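Local coordinates for DNA alkylation repair protein (Bacillus cereus, PDB 1T06), which is probably a helical-repeat protein of the AlkD-like family, and so may take part in the repair of alkylated DNA, at residues A[121-126]-A[164-169]. Residues are numbered along the deposited sequence; the frame is centred on the assembly and turned at random.
Sequences DELKMS and PERTKS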
# COMPACT_ATOMS: atom_id res chain seq x y z
N ASP A 121 21.29 -18.46 6.63
CA ASP A 121 20.89 -17.81 7.87
C ASP A 121 19.50 -17.19 7.70
O ASP A 121 19.30 -16.33 6.85
CB ASP A 121 21.88 -16.71 8.24
CG ASP A 121 21.52 -16.02 9.54
OD1 ASP A 121 21.70 -16.65 10.61
OD2 ASP A 121 21.04 -14.86 9.51
N GLU A 122 18.55 -17.62 8.53
CA GLU A 122 17.17 -17.14 8.46
C GLU A 122 16.96 -15.65 8.21
O GLU A 122 16.33 -15.27 7.23
CB GLU A 122 16.41 -17.56 9.73
CG GLU A 122 15.07 -16.87 9.91
CD GLU A 122 14.20 -17.54 10.95
OE1 GLU A 122 14.74 -18.31 11.77
OE2 GLU A 122 12.97 -17.29 10.96
N LEU A 123 17.48 -14.82 9.11
CA LEU A 123 17.30 -13.38 8.97
C LEU A 123 18.06 -12.79 7.79
O LEU A 123 17.55 -11.89 7.11
CB LEU A 123 17.68 -12.66 10.27
CG LEU A 123 16.67 -12.81 11.42
CD1 LEU A 123 15.33 -12.26 11.00
CD2 LEU A 123 16.52 -14.28 11.80
N LYS A 124 19.26 -13.28 7.53
CA LYS A 124 20.02 -12.78 6.39
C LYS A 124 19.25 -13.10 5.12
O LYS A 124 19.12 -12.24 4.24
CB LYS A 124 21.41 -13.42 6.30
CG LYS A 124 22.49 -12.73 7.11
CD LYS A 124 23.84 -13.35 6.77
CE LYS A 124 24.94 -12.79 7.64
NZ LYS A 124 26.26 -13.41 7.31
N MET A 125 18.76 -14.34 5.02
CA MET A 125 18.00 -14.76 3.84
C MET A 125 16.72 -13.93 3.71
O MET A 125 16.35 -13.51 2.61
CB MET A 125 17.67 -16.26 3.91
CG MET A 125 18.91 -17.18 3.78
SD MET A 125 18.56 -18.96 3.51
CE MET A 125 17.77 -19.34 5.02
N SER A 126 16.07 -13.67 4.84
CA SER A 126 14.84 -12.88 4.86
C SER A 126 15.12 -11.47 4.33
O SER A 126 14.34 -10.92 3.54
CB SER A 126 14.29 -12.81 6.29
OG SER A 126 13.06 -12.12 6.34
N PRO A 164 13.16 -21.44 6.86
CA PRO A 164 13.07 -20.92 8.22
C PRO A 164 11.85 -20.00 8.23
O PRO A 164 11.54 -19.39 7.20
CB PRO A 164 14.37 -20.14 8.38
CG PRO A 164 15.33 -20.94 7.56
CD PRO A 164 14.51 -21.23 6.31
N GLU A 165 11.18 -19.89 9.37
CA GLU A 165 9.97 -19.08 9.47
C GLU A 165 10.03 -17.70 8.84
O GLU A 165 9.26 -17.39 7.94
CB GLU A 165 9.53 -18.94 10.92
CG GLU A 165 9.24 -20.27 11.61
CD GLU A 165 8.38 -21.20 10.76
OE1 GLU A 165 7.27 -20.78 10.33
OE2 GLU A 165 8.82 -22.34 10.51
N ARG A 166 10.94 -16.86 9.31
CA ARG A 166 11.03 -15.52 8.76
C ARG A 166 11.35 -15.47 7.28
O ARG A 166 10.89 -14.58 6.57
CB ARG A 166 12.04 -14.71 9.57
CG ARG A 166 11.38 -14.11 10.76
CD ARG A 166 10.26 -13.27 10.21
NE ARG A 166 9.04 -13.32 10.99
CZ ARG A 166 7.91 -12.75 10.60
NH1 ARG A 166 7.86 -12.10 9.44
NH2 ARG A 166 6.84 -12.82 11.36
N THR A 167 12.11 -16.45 6.81
CA THR A 167 12.47 -16.50 5.40
C THR A 167 11.24 -16.80 4.54
O THR A 167 11.10 -16.25 3.44
CB THR A 167 13.54 -17.57 5.16
OG1 THR A 167 14.64 -17.33 6.05
CG2 THR A 167 14.03 -17.50 3.72
N LYS A 168 10.35 -17.66 5.03
CA LYS A 168 9.13 -17.97 4.29
C LYS A 168 8.34 -16.68 4.03
O LYS A 168 7.84 -16.47 2.93
CB LYS A 168 8.26 -18.96 5.08
CG LYS A 168 8.87 -20.35 5.16
CD LYS A 168 7.93 -21.37 5.79
CE LYS A 168 7.78 -21.15 7.28
NZ LYS A 168 6.91 -22.21 7.90
N SER A 169 8.24 -15.84 5.04
CA SER A 169 7.53 -14.58 4.91
C SER A 169 8.11 -13.72 3.79
O SER A 169 7.37 -13.21 2.94
CB SER A 169 7.58 -13.78 6.21
OG SER A 169 6.98 -12.50 6.04
O HOH W 1 12.75 -20.83 11.61
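The carboxylate of Glu122 lies over the first turn of helix 165-181, with Pro164 CB against one face, 3.7 Å from Glu122 CD. The Arg166 guanidinium is turned nearly parallel to it (12°) but leads away without touching it, engaged instead with Tyr92 in a cation-pi contact. Arg166 N donates to Glu122 OE2 in a short, fairly straight bond of 2.7 Å, meeting it on the anti side and somewhat out of plane. Arg166 CB packs beside the same oxygen. Glu122 OE1 takes a hydrogen bond from a water that itself accepts from Glu165 N. One side chain thus serves two amides at a helix start, directly and through water, where the N-cap residue is a proline without a polar side chain. An extended side chain, its CG turned away from the backbone N (chi1 167°), carries the carboxylate there, and the helix end would probably favour its negative charge.

One residue further into the helix, Thr167 OG1 donates to Glu122 O over 2.9 Å, approaching well off the carbonyl axis. That oxygen also keeps its helical bond from Ser126 N, so two donors grip it. Met125 lies alongside: its CB meets Thr167 CG2 at 3.9 Å, and its CE, turned by the bend at chi3, rests against Pro164 CG. Ser126 OG, hydrogen-bonded to Asp96, lies 3.3 Å from Arg166 O.

The short segment axes run nearly parallel, 7° apart with a closest approach of 7.9 Å. The starts of helices 122-138 and 165-181 pack directly side by side, although helix 146-159 separates them in sequence, consistent with an AlkD-like helical-repeat stack; beyond them, Arg166 touches strand 198-203.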